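Toxin-like protein (Paenibacillus larvae subsp. larvae BRL-230010, PDB 5DZQ) probably transfers ADP-ribose from NAD+ to a target protein, as a C3-like mono-ADP-ribosyltransferase toxin. Local coordinates at residues S88-S100 / Y138-A150. Residues are numbered along the deposited sequence; the frame is centred on the assembly and turned at random.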
ATOM      1  N   SER B  88     -22.802 -14.526  -2.325  1.00 54.57           N
ATOM      2  CA  SER B  88     -23.758 -15.582  -1.992  1.00 61.88           C
ATOM      3  C   SER B  88     -24.620 -15.225  -0.784  1.00 57.04           C
ATOM      4  O   SER B  88     -25.741 -15.694  -0.665  1.00 59.42           O
ATOM      5  CB  SER B  88     -23.029 -16.901  -1.739  1.00 70.57           C
ATOM      6  OG  SER B  88     -22.225 -16.820  -0.575  1.00 77.93           O
ATOM      7  N   GLU B  89     -24.088 -14.395   0.107  1.00 59.23           N
ATOM      8  CA  GLU B  89     -24.841 -13.903   1.259  1.00 59.57           C
ATOM      9  C   GLU B  89     -24.306 -12.546   1.697  1.00 50.88           C
ATOM     10  O   GLU B  89     -23.250 -12.120   1.246  1.00 49.55           O
ATOM     11  CB  GLU B  89     -24.782 -14.900   2.418  1.00 68.28           C
ATOM     12  CG  GLU B  89     -25.969 -15.866   2.454  1.00 83.92           C
ATOM     13  CD  GLU B  89     -25.837 -16.930   3.528  1.00 94.34           C
ATOM     14  OE1 GLU B  89     -25.148 -16.673   4.539  1.00 97.13           O
ATOM     15  OE2 GLU B  89     -26.417 -18.026   3.355  1.00 96.12           O
ATOM     16  N   THR B  90     -25.037 -11.857   2.565  1.00 46.27           N
ATOM     17  CA  THR B  90     -24.554 -10.576   3.071  1.00 47.25           C
ATOM     18  C   THR B  90     -23.327 -10.795   3.950  1.00 46.55           C
ATOM     19  O   THR B  90     -23.299 -11.723   4.745  1.00 40.56           O
ATOM     20  CB  THR B  90     -25.646  -9.844   3.863  1.00 51.69           C
ATOM     21  OG1 THR B  90     -26.736  -9.557   2.984  1.00 50.00           O
ATOM     22  CG2 THR B  90     -25.118  -8.538   4.436  1.00 46.09           C
ATOM     23  N   VAL B  91     -22.300  -9.962   3.785  1.00 42.14           N
ATOM     24  CA  VAL B  91     -21.073 -10.109   4.568  1.00 46.81           C
ATOM     25  C   VAL B  91     -20.592  -8.779   5.139  1.00 45.21           C
ATOM     26  O   VAL B  91     -20.873  -7.712   4.582  1.00 44.08           O
ATOM     27  CB  VAL B  91     -19.931 -10.712   3.728  1.00 46.96           C
ATOM     28  CG1 VAL B  91     -20.321 -12.066   3.178  1.00 48.92           C
ATOM     29  CG2 VAL B  91     -19.558  -9.772   2.603  1.00 49.80           C
ATOM     30  N   GLN B  92     -19.869  -8.851   6.252  1.00 39.04           N
ATOM     31  CA  GLN B  92     -19.170  -7.686   6.802  1.00 41.71           C
ATOM     32  C   GLN B  92     -17.693  -7.712   6.429  1.00 31.93           C
ATOM     33  O   GLN B  92     -17.022  -8.714   6.637  1.00 35.35           O
ATOM     34  CB  GLN B  92     -19.298  -7.636   8.325  1.00 43.75           C
ATOM     35  CG  GLN B  92     -20.701  -7.431   8.837  1.00 52.94           C
ATOM     36  CD  GLN B  92     -21.022  -5.971   9.106  1.00 54.14           C
ATOM     37  OE1 GLN B  92     -20.144  -5.179   9.469  1.00 49.43           O
ATOM     38  NE2 GLN B  92     -22.288  -5.610   8.935  1.00 53.47           N
ATOM     39  N   VAL B  93     -17.180  -6.616   5.880  1.00 30.23           N
ATOM     40  CA  VAL B  93     -15.756  -6.527   5.590  1.00 28.39           C
ATOM     41  C   VAL B  93     -15.218  -5.226   6.155  1.00 31.02           C
ATOM     42  O   VAL B  93     -15.987  -4.395   6.637  1.00 33.00           O
ATOM     43  CB  VAL B  93     -15.476  -6.615   4.079  1.00 33.11           C
ATOM     44  CG1 VAL B  93     -15.900  -7.987   3.558  1.00 35.39           C
ATOM     45  CG2 VAL B  93     -16.222  -5.508   3.337  1.00 31.33           C
ATOM     46  N   TYR B  94     -13.898  -5.054   6.115  1.00 26.76           N
ATOM     47  CA  TYR B  94     -13.297  -3.848   6.674  1.00 26.72           C
ATOM     48  C   TYR B  94     -12.071  -3.376   5.907  1.00 30.41           C
ATOM     49  O   TYR B  94     -11.465  -4.149   5.154  1.00 29.19           O
ATOM     50  CB  TYR B  94     -12.924  -4.069   8.143  1.00 26.94           C
ATOM     51  CG  TYR B  94     -11.686  -4.895   8.384  1.00 28.25           C
ATOM     52  CD1 TYR B  94     -11.748  -6.281   8.457  1.00 26.91           C
ATOM     53  CD2 TYR B  94     -10.455  -4.285   8.570  1.00 27.66           C
ATOM     54  CE1 TYR B  94     -10.601  -7.030   8.692  1.00 26.00           C
ATOM     55  CE2 TYR B  94      -9.322  -5.024   8.801  1.00 26.45           C
ATOM     56  CZ  TYR B  94      -9.404  -6.390   8.864  1.00 27.03           C
ATOM     57  OH  TYR B  94      -8.267  -7.115   9.117  1.00 28.27           O
ATOM     58  N   ARG B  95     -11.727  -2.108   6.143  1.00 30.66           N
ATOM     59  CA  ARG B  95     -10.589  -1.388   5.540  1.00 38.89           C
ATOM     60  C   ARG B  95      -9.963  -0.480   6.566  1.00 31.38           C
ATOM     61  O   ARG B  95     -10.678   0.287   7.198  1.00 29.28           O
ATOM     62  CB  ARG B  95     -11.035  -0.482   4.385  1.00 43.38           C
ATOM     63  CG  ARG B  95     -11.145  -1.096   3.036  1.00 52.12           C
ATOM     64  CD  ARG B  95     -11.086   0.016   2.003  1.00 40.88           C
ATOM     65  NE  ARG B  95      -9.857   0.792   2.160  1.00 39.07           N
ATOM     66  CZ  ARG B  95      -8.675   0.424   1.666  1.00 46.12           C
ATOM     67  NH1 ARG B  95      -8.559  -0.707   0.974  1.00 45.29           N
ATOM     68  NH2 ARG B  95      -7.606   1.183   1.866  1.00 44.01           N
ATOM     69  N   GLY B  96      -8.642  -0.502   6.704  1.00 27.54           N
ATOM     70  CA  GLY B  96      -7.961   0.546   7.449  1.00 29.66           C
ATOM     71  C   GLY B  96      -7.553   1.644   6.478  1.00 39.81           C
ATOM     72  O   GLY B  96      -7.364   1.380   5.292  1.00 36.98           O
ATOM     73  N   ASP B  97      -7.437   2.877   6.955  1.00 37.41           N
ATOM     74  CA  ASP B  97      -6.950   3.962   6.101  1.00 35.62           C
ATOM     75  C   ASP B  97      -6.225   4.980   6.963  1.00 36.41           C
ATOM     76  O   ASP B  97      -6.460   5.056   8.172  1.00 35.45           O
ATOM     77  CB  ASP B  97      -8.103   4.634   5.332  1.00 36.40           C
ATOM     78  CG  ASP B  97      -8.577   3.821   4.130  1.00 46.71           C
ATOM     79  OD1 ASP B  97      -7.803   3.697   3.145  1.00 42.08           O
ATOM     80  OD2 ASP B  97      -9.728   3.317   4.161  1.00 39.42           O
ATOM     81  N   ASP B  98      -5.327   5.761   6.362  1.00 34.58           N
ATOM     82  CA  ASP B  98      -4.780   6.891   7.087  1.00 35.53           C
ATOM     83  C   ASP B  98      -5.702   8.081   6.866  1.00 36.53           C
ATOM     84  O   ASP B  98      -6.670   8.001   6.109  1.00 41.50           O
ATOM     85  CB  ASP B  98      -3.331   7.199   6.669  1.00 51.37           C
ATOM     86  CG  ASP B  98      -3.173   7.433   5.176  1.00 62.90           C
ATOM     87  OD1 ASP B  98      -3.987   8.172   4.581  1.00 63.39           O
ATOM     88  OD2 ASP B  98      -2.206   6.886   4.599  1.00 68.28           O
ATOM     89  N   THR B  99      -5.399   9.183   7.525  1.00 39.86           N
ATOM     90  CA  THR B  99      -6.307  10.317   7.559  1.00 44.87           C
ATOM     91  C   THR B  99      -6.405  11.077   6.228  1.00 49.86           C
ATOM     92  O   THR B  99      -7.256  11.953   6.078  1.00 45.79           O
ATOM     93  CB  THR B  99      -5.883  11.289   8.650  1.00 52.90           C
ATOM     94  OG1 THR B  99      -6.615  12.510   8.503  1.00 73.52           O
ATOM     95  CG2 THR B  99      -4.396  11.583   8.525  1.00 44.08           C
ATOM     96  N   SER B 100      -5.545  10.738   5.268  1.00 45.36           N
ATOM     97  CA  SER B 100      -5.533  11.428   3.978  1.00 50.50           C
ATOM     98  C   SER B 100      -6.838  11.222   3.209  1.00 49.41           C
ATOM     99  O   SER B 100      -7.177  12.024   2.343  1.00 53.67           O
ATOM    100  CB  SER B 100      -4.340  10.970   3.122  1.00 47.68           C
ATOM    101  OG  SER B 100      -4.474   9.616   2.713  1.00 48.78           O
ATOM    102  N   TYR B 138     -11.171   0.797  -7.372  1.00 30.69           N
ATOM    103  CA  TYR B 138     -11.697  -0.505  -6.970  1.00 28.83           C
ATOM    104  C   TYR B 138     -11.580  -0.576  -5.458  1.00 31.30           C
ATOM    105  O   TYR B 138     -10.698   0.047  -4.871  1.00 27.41           O
ATOM    106  CB  TYR B 138     -10.930  -1.649  -7.627  1.00 30.86           C
ATOM    107  CG  TYR B 138     -11.143  -1.717  -9.127  1.00 25.20           C
ATOM    108  CD1 TYR B 138     -12.259  -2.356  -9.663  1.00 31.68           C
ATOM    109  CD2 TYR B 138     -10.257  -1.106  -9.992  1.00 27.32           C
ATOM    110  CE1 TYR B 138     -12.470  -2.404 -11.045  1.00 29.31           C
ATOM    111  CE2 TYR B 138     -10.456  -1.151 -11.359  1.00 28.16           C
ATOM    112  CZ  TYR B 138     -11.564  -1.790 -11.881  1.00 30.61           C
ATOM    113  OH  TYR B 138     -11.744  -1.816 -13.254  1.00 34.05           O
ATOM    114  N   LEU B 139     -12.464  -1.329  -4.829  1.00 27.55           N
ATOM    115  CA  LEU B 139     -12.524  -1.308  -3.378  1.00 29.86           C
ATOM    116  C   LEU B 139     -12.141  -2.672  -2.797  1.00 25.52           C
ATOM    117  O   LEU B 139     -12.962  -3.587  -2.747  1.00 29.84           O
ATOM    118  CB  LEU B 139     -13.923  -0.888  -2.942  1.00 37.44           C
ATOM    119  CG  LEU B 139     -14.229  -0.742  -1.451  1.00 38.11           C
ATOM    120  CD1 LEU B 139     -13.250   0.211  -0.816  1.00 33.50           C
ATOM    121  CD2 LEU B 139     -15.659  -0.255  -1.265  1.00 35.46           C
ATOM    122  N   SER B 140     -10.885  -2.798  -2.373  1.00 29.72           N
ATOM    123  CA  SER B 140     -10.411  -4.032  -1.744  1.00 29.82           C
ATOM    124  C   SER B 140     -10.689  -3.952  -0.252  1.00 30.67           C
ATOM    125  O   SER B 140     -10.429  -2.922   0.372  1.00 34.31           O
ATOM    126  CB  SER B 140      -8.917  -4.245  -1.982  1.00 34.09           C
ATOM    127  OG  SER B 140      -8.618  -4.113  -3.359  1.00 40.76           O
ATOM    128  N   THR B 141     -11.210  -5.037   0.310  1.00 35.34           N
ATOM    129  CA  THR B 141     -11.583  -5.061   1.719  1.00 31.99           C
ATOM    130  C   THR B 141     -11.097  -6.352   2.368  1.00 37.89           C
ATOM    131  O   THR B 141     -10.928  -7.362   1.686  1.00 32.80           O
ATOM    132  CB  THR B 141     -13.089  -4.937   1.895  1.00 31.90           C
ATOM    133  OG1 THR B 141     -13.749  -6.063   1.291  1.00 32.34           O
ATOM    134  CG2 THR B 141     -13.603  -3.652   1.241  1.00 29.28           C
ATOM    135  N   SER B 142     -10.854  -6.310   3.676  1.00 31.86           N
ATOM    136  CA  SER B 142     -10.382  -7.489   4.392  1.00 33.89           C
ATOM    137  C   SER B 142     -11.542  -8.136   5.139  1.00 35.00           C
ATOM    138  O   SER B 142     -12.546  -7.486   5.440  1.00 30.69           O
ATOM    139  CB  SER B 142      -9.252  -7.133   5.364  1.00 37.88           C
ATOM    140  OG  SER B 142      -8.197  -6.440   4.716  1.00 37.39           O
ATOM    141  N   ILE B 143     -11.384  -9.421   5.424  1.00 31.92           N
ATOM    142  CA  ILE B 143     -12.392 -10.230   6.089  1.00 35.53           C
ATOM    143  C   ILE B 143     -11.864 -10.658   7.453  1.00 33.53           C
ATOM    144  O   ILE B 143     -10.749 -11.165   7.547  1.00 32.76           O
ATOM    145  CB  ILE B 143     -12.730 -11.492   5.265  1.00 40.78           C
ATOM    146  CG1 ILE B 143     -13.255 -11.111   3.878  1.00 49.23           C
ATOM    147  CG2 ILE B 143     -13.729 -12.360   5.994  1.00 44.92           C
ATOM    148  CD1 ILE B 143     -12.707 -12.005   2.781  1.00 50.37           C
ATOM    149  N   VAL B 144     -12.645 -10.462   8.507  1.00 29.16           N
ATOM    150  CA  VAL B 144     -12.208 -10.924   9.832  1.00 29.20           C
ATOM    151  C   VAL B 144     -12.295 -12.440   9.931  1.00 33.27           C
ATOM    152  O   VAL B 144     -13.351 -13.028   9.703  1.00 37.23           O
ATOM    153  CB  VAL B 144     -13.043 -10.292  10.968  1.00 32.53           C
ATOM    154  CG1 VAL B 144     -12.711 -10.954  12.318  1.00 36.08           C
ATOM    155  CG2 VAL B 144     -12.783  -8.795  11.039  1.00 31.34           C
ATOM    156  N   SER B 145     -11.174 -13.073  10.250  1.00 35.48           N
ATOM    157  CA  SER B 145     -11.201 -14.457  10.681  1.00 44.43           C
ATOM    158  C   SER B 145     -11.157 -14.465  12.206  1.00 38.04           C
ATOM    159  O   SER B 145     -12.193 -14.386  12.866  1.00 34.94           O
ATOM    160  CB  SER B 145     -10.038 -15.248  10.090  1.00 54.77           C
ATOM    161  OG  SER B 145     -10.226 -16.632  10.316  1.00 65.45           O
ATOM    162  N   ASN B 146      -9.962 -14.550  12.773  1.00 32.67           N
ATOM    163  CA  ASN B 146      -9.836 -14.435  14.219  1.00 31.90           C
ATOM    164  C   ASN B 146      -9.317 -13.050  14.604  1.00 28.45           C
ATOM    165  O   ASN B 146      -9.254 -12.723  15.788  1.00 29.18           O
ATOM    166  CB  ASN B 146      -8.904 -15.518  14.772  1.00 30.69           C
ATOM    167  CG  ASN B 146      -7.495 -15.395  14.227  1.00 39.17           C
ATOM    168  OD1 ASN B 146      -7.286 -14.846  13.144  1.00 43.63           O
ATOM    169  ND2 ASN B 146      -6.516 -15.902  14.976  1.00 44.13           N
ATOM    170  N   GLN B 147      -8.950 -12.242  13.605  1.00 26.45           N
ATOM    171  CA  GLN B 147      -8.335 -10.931  13.851  1.00 29.11           C
ATOM    172  C   GLN B 147      -8.852  -9.842  12.939  1.00 32.20           C
ATOM    173  O   GLN B 147      -9.174 -10.103  11.779  1.00 32.59           O
ATOM    174  CB  GLN B 147      -6.816 -10.984  13.667  1.00 33.24           C
ATOM    175  CG  GLN B 147      -6.121 -12.073  14.407  1.00 42.47           C
ATOM    176  CD  GLN B 147      -4.697 -12.265  13.918  1.00 45.95           C
ATOM    177  OE1 GLN B 147      -3.766 -11.687  14.465  1.00 41.46           O
ATOM    178  NE2 GLN B 147      -4.526 -13.076  12.882  1.00 45.17           N
ATOM    179  N   GLN B 148      -8.918  -8.623  13.473  1.00 25.44           N
ATOM    180  CA  GLN B 148      -9.166  -7.422  12.667  1.00 24.45           C
ATOM    181  C   GLN B 148      -7.965  -6.499  12.811  1.00 28.15           C
ATOM    182  O   GLN B 148      -7.646  -6.069  13.916  1.00 26.52           O
ATOM    183  CB  GLN B 148     -10.446  -6.719  13.118  1.00 30.42           C
ATOM    184  CG  GLN B 148     -10.882  -5.534  12.224  1.00 26.18           C
ATOM    185  CD  GLN B 148     -12.171  -4.893  12.720  1.00 31.40           C
ATOM    186  OE1 GLN B 148     -13.212  -4.917  12.048  1.00 32.89           O
ATOM    187  NE2 GLN B 148     -12.104  -4.314  13.898  1.00 27.97           N
ATOM    188  N   PHE B 149      -7.288  -6.198  11.710  1.00 25.18           N
ATOM    189  CA  PHE B 149      -6.057  -5.411  11.790  1.00 28.65           C
ATOM    190  C   PHE B 149      -6.410  -3.939  11.654  1.00 33.04           C
ATOM    191  O   PHE B 149      -6.643  -3.435  10.554  1.00 33.56           O
ATOM    192  CB  PHE B 149      -5.054  -5.855  10.718  1.00 33.27           C
ATOM    193  CG  PHE B 149      -4.570  -7.264  10.908  1.00 36.35           C
ATOM    194  CD1 PHE B 149      -3.607  -7.556  11.866  1.00 38.54           C
ATOM    195  CD2 PHE B 149      -5.107  -8.301  10.166  1.00 37.31           C
ATOM    196  CE1 PHE B 149      -3.178  -8.858  12.070  1.00 42.10           C
ATOM    197  CE2 PHE B 149      -4.685  -9.604  10.364  1.00 44.41           C
ATOM    198  CZ  PHE B 149      -3.717  -9.882  11.317  1.00 47.89           C
ATOM    199  N   ALA B 150      -6.468  -3.271  12.796  1.00 26.79           N
ATOM    200  CA  ALA B 150      -7.015  -1.927  12.902  1.00 29.88           C
ATOM    201  C   ALA B 150      -5.965  -0.945  13.427  1.00 29.55           C
ATOM    202  O   ALA B 150      -6.265  -0.079  14.242  1.00 29.95           O
ATOM    203  CB  ALA B 150      -8.252  -1.940  13.821  1.00 29.50           C
TER
HETATM  204  O   HOH W   1     -15.230  -9.022   8.394  1.00 38.81           O
HETATM  205  O   HOH W   2      -8.279  -9.556   8.592  1.00 35.38           O
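The ring of Y94 is sandwiched between two parts of segment 138-150. Q148 lies over one face, its CG 3.6 Å from the ring centroid and almost on the normal, while S142 CB covers the opposite face nearer the rim; both are CH-pi contacts. With chi1 at -173° the Q148 side chain leaves its backbone N behind and runs extended past the tyrosine in the opposite direction, its amide plane turned 65° from the ring. V144 CG2 approaches CE1 obliquely. At the phenol end, Y94 OH accepts a straight bond from F149 N (2.9 Å) and is hydrogen-bonded to a water that in turn donates to I143 O. Backbone bonds from Y94 N to S142 O and from S142 N to Y94 O (2.7 Å) form a single antiparallel bridge where the axes of strands 91-97 and 139-142 run at 105° to each other, linking edge strands of two sheets. Beside it, V93 CG2 packs crosswise on T141 CB, whose OG1 bonds to L181 O. R95 bends at chi3 (57°), bringing NH1 to S140 O at 3.0 Å in the guanidinium plane, while NE and NH2 grip D97 side-on in a salt bridge. The tyrosine thus probably helps hold residues 144-149 against strand 91-97 by CH-pi contacts on both faces and a hydroxyl acceptor, and D97 should limit guanidinium rotation, keeping NH1 on S140 O.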